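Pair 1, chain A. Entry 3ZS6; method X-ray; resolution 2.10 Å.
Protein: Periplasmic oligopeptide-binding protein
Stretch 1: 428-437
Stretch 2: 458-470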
# COMPACT_ATOMS: atom_id res chain seq x y z
N THR A 428 11.18 3.58 5.25
CA THR A 428 12.33 2.75 4.92
C THR A 428 13.53 3.58 4.43
O THR A 428 14.67 3.14 4.59
CB THR A 428 11.96 1.64 3.89
OG1 THR A 428 11.49 2.23 2.67
CG2 THR A 428 10.89 0.70 4.46
N VAL A 429 13.29 4.77 3.88
CA VAL A 429 14.41 5.62 3.44
C VAL A 429 15.24 6.14 4.63
O VAL A 429 16.41 6.51 4.46
CB VAL A 429 13.96 6.81 2.57
CG1 VAL A 429 13.18 6.32 1.36
CG2 VAL A 429 13.15 7.83 3.40
N GLY A 430 14.63 6.16 5.81
CA GLY A 430 15.33 6.52 7.03
C GLY A 430 15.38 8.02 7.26
O GLY A 430 16.34 8.55 7.80
N TYR A 431 14.32 8.71 6.84
CA TYR A 431 14.26 10.15 6.99
C TYR A 431 13.74 10.49 8.37
O TYR A 431 12.94 9.74 8.93
CB TYR A 431 13.34 10.72 5.91
CG TYR A 431 13.13 12.22 5.93
CD1 TYR A 431 14.11 13.09 5.48
CD2 TYR A 431 11.92 12.76 6.36
CE1 TYR A 431 13.91 14.47 5.48
CE2 TYR A 431 11.71 14.13 6.36
CZ TYR A 431 12.71 14.98 5.92
OH TYR A 431 12.48 16.34 5.92
N CYS A 432 14.22 11.60 8.94
CA CYS A 432 13.68 12.07 10.21
C CYS A 432 13.82 13.58 10.35
O CYS A 432 14.93 14.10 10.47
CB CYS A 432 14.35 11.37 11.40
SG CYS A 432 13.79 12.01 13.03
N ASN A 433 12.69 14.27 10.33
CA ASN A 433 12.66 15.71 10.52
C ASN A 433 11.64 16.07 11.59
O ASN A 433 10.45 16.18 11.30
CB ASN A 433 12.36 16.44 9.21
CG ASN A 433 12.50 17.96 9.34
OD1 ASN A 433 12.22 18.53 10.40
ND2 ASN A 433 12.94 18.60 8.26
N PRO A 434 12.12 16.27 12.83
CA PRO A 434 11.31 16.56 14.02
C PRO A 434 10.34 17.72 13.80
O PRO A 434 9.24 17.70 14.35
CB PRO A 434 12.36 16.93 15.08
CG PRO A 434 13.60 16.23 14.64
CD PRO A 434 13.57 16.27 13.13
N LYS A 435 10.75 18.72 13.03
CA LYS A 435 9.85 19.83 12.72
C LYS A 435 8.65 19.33 11.91
O LYS A 435 7.49 19.64 12.23
CB LYS A 435 10.58 20.95 11.99
CG LYS A 435 9.69 22.12 11.62
CD LYS A 435 9.00 22.71 12.85
CE LYS A 435 8.16 23.93 12.49
NZ LYS A 435 7.49 24.53 13.68
N VAL A 436 8.92 18.55 10.86
CA VAL A 436 7.83 17.94 10.11
C VAL A 436 6.91 17.18 11.07
O VAL A 436 5.70 17.36 11.05
CB VAL A 436 8.33 16.99 9.00
CG1 VAL A 436 7.18 16.17 8.45
CG2 VAL A 436 9.02 17.78 7.89
N ASP A 437 7.49 16.32 11.90
CA ASP A 437 6.71 15.51 12.83
C ASP A 437 5.88 16.39 13.78
O ASP A 437 4.72 16.09 14.04
CB ASP A 437 7.62 14.56 13.61
CG ASP A 437 8.16 13.42 12.75
OD1 ASP A 437 8.10 13.51 11.50
OD2 ASP A 437 8.66 12.42 13.32
N GLN A 458 1.79 22.33 4.93
CA GLN A 458 3.06 22.94 5.31
C GLN A 458 4.09 21.87 5.65
O GLN A 458 5.22 21.93 5.18
CB GLN A 458 2.87 23.90 6.49
CG GLN A 458 4.17 24.54 6.95
CD GLN A 458 3.99 25.43 8.16
OE1 GLN A 458 2.88 25.57 8.69
NE2 GLN A 458 5.09 26.02 8.62
N ALA A 459 3.69 20.88 6.44
CA ALA A 459 4.57 19.77 6.80
C ALA A 459 5.01 18.93 5.59
O ALA A 459 6.18 18.54 5.49
CB ALA A 459 3.91 18.88 7.84
N HIS A 460 4.08 18.65 4.67
CA HIS A 460 4.43 17.88 3.48
C HIS A 460 5.46 18.64 2.63
O HIS A 460 6.51 18.09 2.29
CB HIS A 460 3.20 17.52 2.64
CG HIS A 460 3.51 16.75 1.39
ND1 HIS A 460 3.13 17.17 0.13
CD2 HIS A 460 4.20 15.59 1.20
CE1 HIS A 460 3.56 16.30 -0.77
NE2 HIS A 460 4.21 15.34 -0.15
N ASP A 461 5.16 19.90 2.32
CA ASP A 461 6.09 20.76 1.57
C ASP A 461 7.46 20.79 2.23
O ASP A 461 8.49 20.70 1.56
CB ASP A 461 5.57 22.20 1.49
CG ASP A 461 4.31 22.33 0.63
OD1 ASP A 461 3.95 21.38 -0.09
OD2 ASP A 461 3.70 23.42 0.68
N LEU A 462 7.48 20.95 3.55
CA LEU A 462 8.74 21.04 4.28
C LEU A 462 9.57 19.77 4.06
O LEU A 462 10.77 19.84 3.76
CB LEU A 462 8.49 21.25 5.77
CG LEU A 462 9.75 21.50 6.61
CD1 LEU A 462 10.51 22.70 6.07
CD2 LEU A 462 9.40 21.70 8.09
N ALA A 463 8.93 18.62 4.21
CA ALA A 463 9.60 17.34 3.98
C ALA A 463 10.11 17.19 2.54
O ALA A 463 11.23 16.73 2.33
CB ALA A 463 8.68 16.19 4.33
N MET A 464 9.28 17.54 1.56
CA MET A 464 9.66 17.31 0.16
C MET A 464 10.81 18.23 -0.29
O MET A 464 11.56 17.89 -1.20
CB MET A 464 8.46 17.46 -0.78
CG MET A 464 7.38 16.39 -0.61
SD MET A 464 7.96 14.70 -0.83
CE MET A 464 8.30 14.23 0.87
N ASN A 465 10.94 19.39 0.36
CA ASN A 465 12.08 20.26 0.09
C ASN A 465 13.40 19.61 0.50
O ASN A 465 14.47 20.05 0.09
CB ASN A 465 11.90 21.62 0.78
CG ASN A 465 10.95 22.53 0.02
OD1 ASN A 465 11.08 22.72 -1.19
ND2 ASN A 465 9.99 23.09 0.73
N ASP A 466 13.30 18.55 1.30
CA ASP A 466 14.47 17.76 1.67
C ASP A 466 14.72 16.59 0.70
O ASP A 466 15.75 15.92 0.78
CB ASP A 466 14.34 17.25 3.11
CG ASP A 466 14.58 18.35 4.16
OD1 ASP A 466 15.10 19.42 3.79
OD2 ASP A 466 14.25 18.13 5.34
N TYR A 467 13.78 16.35 -0.21
CA TYR A 467 13.90 15.26 -1.19
C TYR A 467 14.37 13.94 -0.58
O TYR A 467 15.32 13.33 -1.05
CB TYR A 467 14.79 15.69 -2.36
CG TYR A 467 14.24 16.92 -3.03
CD1 TYR A 467 13.26 16.81 -4.00
CD2 TYR A 467 14.62 18.19 -2.62
CE1 TYR A 467 12.71 17.92 -4.59
CE2 TYR A 467 14.08 19.32 -3.21
CZ TYR A 467 13.13 19.17 -4.19
OH TYR A 467 12.57 20.28 -4.79
N PRO A 468 13.68 13.50 0.49
CA PRO A 468 14.01 12.23 1.14
C PRO A 468 13.85 11.03 0.20
O PRO A 468 14.50 10.00 0.42
CB PRO A 468 13.02 12.15 2.31
CG PRO A 468 11.88 13.07 1.91
CD PRO A 468 12.56 14.19 1.15
N MET A 469 12.99 11.16 -0.80
CA MET A 469 12.87 10.17 -1.87
C MET A 469 12.57 10.91 -3.18
O MET A 469 12.52 12.13 -3.19
CB MET A 469 11.77 9.14 -1.57
CG MET A 469 10.40 9.75 -1.26
SD MET A 469 10.09 9.99 0.52
CE MET A 469 9.72 8.30 1.03
N VAL A 470 12.37 10.17 -4.27
CA VAL A 470 12.13 10.80 -5.56
C VAL A 470 10.81 10.39 -6.19
O VAL A 470 10.75 9.38 -6.91
CB VAL A 470 13.26 10.48 -6.57
CG1 VAL A 470 13.03 11.20 -7.88
CG2 VAL A 470 14.64 10.82 -5.97

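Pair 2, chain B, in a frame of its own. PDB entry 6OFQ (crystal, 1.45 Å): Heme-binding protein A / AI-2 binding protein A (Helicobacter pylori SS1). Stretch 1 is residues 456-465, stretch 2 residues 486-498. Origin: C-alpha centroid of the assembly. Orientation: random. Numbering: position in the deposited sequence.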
# COMPACT_ATOMS: atom_id res chain seq x y z
N GLY B 456 1.61 -3.33 13.01
CA GLY B 456 1.57 -4.77 13.31
C GLY B 456 2.49 -5.16 14.44
O GLY B 456 2.32 -6.25 14.98
N SER B 457 3.41 -4.31 14.84
CA SER B 457 4.25 -4.55 16.02
C SER B 457 3.65 -3.99 17.31
O SER B 457 4.19 -4.11 18.39
CB SER B 457 5.66 -3.94 15.82
OG SER B 457 6.37 -4.68 14.86
N PHE B 458 2.54 -3.26 17.15
CA PHE B 458 1.94 -2.48 18.23
C PHE B 458 2.98 -1.62 18.94
O PHE B 458 3.08 -1.55 20.17
CB PHE B 458 1.18 -3.39 19.23
CG PHE B 458 -0.08 -4.00 18.67
CD1 PHE B 458 -0.06 -5.09 17.85
CD2 PHE B 458 -1.30 -3.35 18.81
CE1 PHE B 458 -1.20 -5.62 17.28
CE2 PHE B 458 -2.45 -3.94 18.35
CZ PHE B 458 -2.42 -5.06 17.55
N TYR B 459 3.83 -0.99 18.12
CA TYR B 459 4.89 -0.18 18.68
C TYR B 459 4.34 1.12 19.25
O TYR B 459 3.75 1.89 18.50
CB TYR B 459 5.93 0.11 17.61
CG TYR B 459 7.13 0.91 18.00
CD1 TYR B 459 7.87 0.64 19.14
CD2 TYR B 459 7.53 2.00 17.23
CE1 TYR B 459 8.95 1.43 19.52
CE2 TYR B 459 8.62 2.75 17.59
CZ TYR B 459 9.39 2.47 18.70
OH TYR B 459 10.46 3.27 18.95
N LYS B 460 4.56 1.33 20.54
CA LYS B 460 4.05 2.52 21.22
C LYS B 460 5.20 3.22 21.95
O LYS B 460 5.60 2.83 23.03
CB LYS B 460 2.99 2.08 22.23
CG LYS B 460 1.78 1.47 21.59
CD LYS B 460 0.70 1.02 22.57
CE LYS B 460 0.28 2.19 23.44
NZ LYS B 460 -0.85 1.58 24.20
N SER B 461 5.75 4.24 21.31
CA SER B 461 6.81 5.03 21.89
C SER B 461 6.37 6.48 21.77
O SER B 461 6.20 7.02 20.66
CB SER B 461 8.13 4.86 21.15
OG SER B 461 9.05 5.91 21.49
N ASP B 462 6.28 7.15 22.92
CA ASP B 462 6.02 8.58 22.93
C ASP B 462 7.13 9.42 22.33
O ASP B 462 6.92 10.36 21.54
CB ASP B 462 5.79 9.13 24.34
CG ASP B 462 4.39 8.83 24.83
OD1 ASP B 462 3.43 8.96 24.02
OD2 ASP B 462 4.39 8.49 26.03
N ALA B 463 8.38 9.08 22.64
CA ALA B 463 9.50 9.84 22.13
C ALA B 463 9.55 9.78 20.59
O ALA B 463 9.79 10.76 19.87
CB ALA B 463 10.79 9.33 22.79
N PHE B 464 9.27 8.60 20.02
CA PHE B 464 9.32 8.39 18.58
C PHE B 464 8.13 9.14 18.00
O PHE B 464 8.28 9.93 17.03
CB PHE B 464 9.19 6.90 18.28
CG PHE B 464 9.05 6.53 16.85
CD1 PHE B 464 10.19 6.48 16.06
CD2 PHE B 464 7.82 6.19 16.33
CE1 PHE B 464 10.07 6.12 14.74
CE2 PHE B 464 7.70 5.74 15.04
CZ PHE B 464 8.84 5.74 14.25
N SER B 465 6.94 8.90 18.54
CA SER B 465 5.73 9.48 17.98
C SER B 465 5.68 11.01 18.07
O SER B 465 5.35 11.66 17.06
CB SER B 465 4.50 8.89 18.63
OG SER B 465 4.35 7.49 18.37
N LYS B 486 16.32 11.62 13.76
CA LYS B 486 16.29 11.28 15.17
C LYS B 486 15.25 10.19 15.40
O LYS B 486 15.50 9.26 16.18
CB LYS B 486 16.00 12.50 16.07
CG LYS B 486 17.04 13.60 16.04
CD LYS B 486 16.63 14.84 16.84
CE LYS B 486 17.71 15.90 16.56
NZ LYS B 486 17.12 17.23 16.87
N ALA B 487 14.09 10.29 14.76
CA ALA B 487 13.10 9.24 14.93
C ALA B 487 13.66 7.86 14.55
O ALA B 487 13.38 6.84 15.19
CB ALA B 487 11.81 9.57 14.19
N GLN B 488 14.41 7.78 13.45
CA GLN B 488 15.00 6.53 13.00
C GLN B 488 15.97 5.99 14.01
O GLN B 488 16.07 4.78 14.17
CB GLN B 488 15.60 6.74 11.62
CG GLN B 488 14.56 6.79 10.52
CD GLN B 488 15.13 7.29 9.22
OE1 GLN B 488 15.70 6.53 8.44
NE2 GLN B 488 15.13 8.60 9.07
N GLU B 489 16.70 6.87 14.69
CA GLU B 489 17.52 6.37 15.79
C GLU B 489 16.76 5.65 16.90
O GLU B 489 17.18 4.63 17.46
CB GLU B 489 18.35 7.50 16.43
CG GLU B 489 19.32 8.18 15.50
CD GLU B 489 19.95 9.38 16.21
OE1 GLU B 489 19.61 9.87 17.34
OE2 GLU B 489 20.82 9.92 15.51
N ILE B 490 15.64 6.25 17.29
CA ILE B 490 14.83 5.75 18.41
C ILE B 490 14.28 4.38 18.02
O ILE B 490 14.37 3.43 18.82
CB ILE B 490 13.72 6.72 18.84
CG1 ILE B 490 14.38 7.99 19.43
CG2 ILE B 490 12.78 6.06 19.83
CD1 ILE B 490 13.34 9.03 19.69
N ILE B 491 13.67 4.23 16.86
CA ILE B 491 13.06 2.95 16.53
C ILE B 491 14.15 1.89 16.32
O ILE B 491 13.95 0.74 16.72
CB ILE B 491 12.10 3.06 15.33
CG1 ILE B 491 11.31 1.76 15.13
CG2 ILE B 491 12.82 3.47 14.06
CD1 ILE B 491 10.15 1.81 14.17
N HIS B 492 15.30 2.24 15.77
CA HIS B 492 16.43 1.32 15.74
C HIS B 492 16.84 0.81 17.12
O HIS B 492 17.03 -0.39 17.36
CB HIS B 492 17.62 1.92 15.05
CG HIS B 492 18.82 1.04 15.00
ND1 HIS B 492 18.98 0.00 14.11
CD2 HIS B 492 19.95 1.10 15.73
CE1 HIS B 492 20.18 -0.51 14.28
NE2 HIS B 492 20.81 0.17 15.21
N LYS B 493 16.97 1.76 18.05
CA LYS B 493 17.26 1.36 19.43
C LYS B 493 16.25 0.48 20.08
O LYS B 493 16.61 -0.48 20.80
CB LYS B 493 17.48 2.65 20.27
CG LYS B 493 17.56 2.49 21.77
CD LYS B 493 17.22 3.75 22.57
CE LYS B 493 15.75 4.21 22.53
NZ LYS B 493 14.69 3.82 23.52
N ASP B 494 14.98 0.74 19.82
CA ASP B 494 13.93 -0.07 20.41
C ASP B 494 13.67 -1.43 19.71
O ASP B 494 13.10 -2.33 20.32
CB ASP B 494 12.58 0.69 20.46
CG ASP B 494 12.56 1.87 21.37
OD1 ASP B 494 13.33 1.83 22.35
OD2 ASP B 494 11.70 2.76 21.21
N ALA B 495 14.11 -1.54 18.49
CA ALA B 495 13.97 -2.79 17.73
C ALA B 495 12.64 -3.48 17.83
O ALA B 495 12.56 -4.67 18.19
CB ALA B 495 15.12 -3.75 18.12
N PRO B 496 11.53 -2.79 17.58
CA PRO B 496 10.21 -3.41 17.67
C PRO B 496 9.87 -4.30 16.51
O PRO B 496 8.68 -4.55 16.29
CB PRO B 496 9.28 -2.21 17.73
CG PRO B 496 9.97 -1.29 16.78
CD PRO B 496 11.41 -1.38 17.17
N TYR B 497 10.87 -4.83 15.80
CA TYR B 497 10.65 -5.55 14.57
C TYR B 497 11.98 -6.14 14.11
O TYR B 497 13.00 -5.85 14.75
CB TYR B 497 10.11 -4.65 13.45
CG TYR B 497 10.98 -3.67 12.76
CD1 TYR B 497 11.63 -2.66 13.44
CD2 TYR B 497 11.00 -3.68 11.38
CE1 TYR B 497 12.36 -1.66 12.76
CE2 TYR B 497 11.76 -2.77 10.70
CZ TYR B 497 12.32 -1.72 11.38
OH TYR B 497 13.09 -0.82 10.66
N VAL B 498 11.99 -6.96 13.07
CA VAL B 498 13.23 -7.33 12.42
C VAL B 498 13.19 -6.78 10.99
O VAL B 498 12.45 -7.32 10.13
CB VAL B 498 13.45 -8.83 12.34
CG1 VAL B 498 14.81 -9.08 11.78
CG2 VAL B 498 13.29 -9.52 13.69
O HOH W 1 11.10 4.81 22.76

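The sharpest difference lies at the helix cap, where the two proteins tie the same aspartate to different side chains. In pair 1 Asn433(A) reaches it directly: ND2 donates to Asp466(A) OD2 at 3.2 Å, while OD1 of the same amide accepts from Lys435(A) N (3.0 Å) and Val436(A) N (3.3 Å), both weak bonds. The amide thus caps its helix with one end and crosses to the other stretch with the other. In pair 2 the matching Ser461(B) does not reach it: its OG lies 4.1 Å from Asp494(B) OD2. A water fills the gap, 2.7 Å from Ser461(B) OG and donating to Asp494(B) OD2 at 2.6 Å. The serine still caps, its OG accepting from Phe464(B) N at 3.1 Å.

Around this exchange the backbone hardly changes; 14 central residues superpose at 0.6 Å. In both, a loop enters the start of a helix, and this stretch packs against the last turns of another helix and the segment that follows. That second helix is left through a residue with positive phi, Tyr467(A) in pair 1 and Ala495(B) in pair 2, whose CA-to-CB bonds point away from the partner stretch. A proline comes next, the CA atoms of Pro468(A) and Pro496(B) falling 0.3 Å apart after superposition.

The constant element is a tyrosine held at its edge and on one face. Tyr431(A) and Tyr459(B) are both t at chi1, and each hydroxyl donates to the matched aspartate: Tyr431(A) OH to Asp466(A) OD2 and Tyr459(B) OH to Asp494(B) OD2, both 2.6 Å. The proline covers one face of the ring, with a CH-pi contact from Pro468(A) CB at 3.9 Å from the Tyr431(A) centroid and from Pro496(B) CG at 3.8 Å from that of Tyr459(B). The rule is economical: the carboxylate fixes the hydroxyl while the proline supports the ring.

Between the helices, bulk is redistributed. Pair 1 sets Val436(A) against Ala463(A), CG2 to CB 3.9 Å; pair 2 has larger residues at both positions, Phe464(B) and Ile491(B), with CE1 to CB 3.7 Å. The phenyl ring also reaches the alanine both pairs have at Ala459(A) and Ala487(B), its edge toward Ala487(B) O, with Phe464(B) CE1 3.9 Å from Ala487(B) CB, and Ile491(B) CG1 comes within 3.8 Å of Tyr459(B) CE2. At the neighbouring position, Leu462(A) CD2 meets the aliphatic part of Lys435(A) at CG (3.6 Å), whereas Ile490(B) CD1 meets the small Ala463(B) at CB (4.0 Å).

The far end of the loop trades grease for polarity. Val429(A) CG1 packs on Met469(A) CE at 4.0 Å; the matched Ser457(B) instead donates from OG to Pro496(B) O at 2.7 Å. The summed buried areas nevertheless stay close, 496 and 462 Å². For a designer, the lesson is to keep the tyrosine, aspartate and proline in place, and to read the cap, helix filling and loop end as sites where different chemistry fits one backbone.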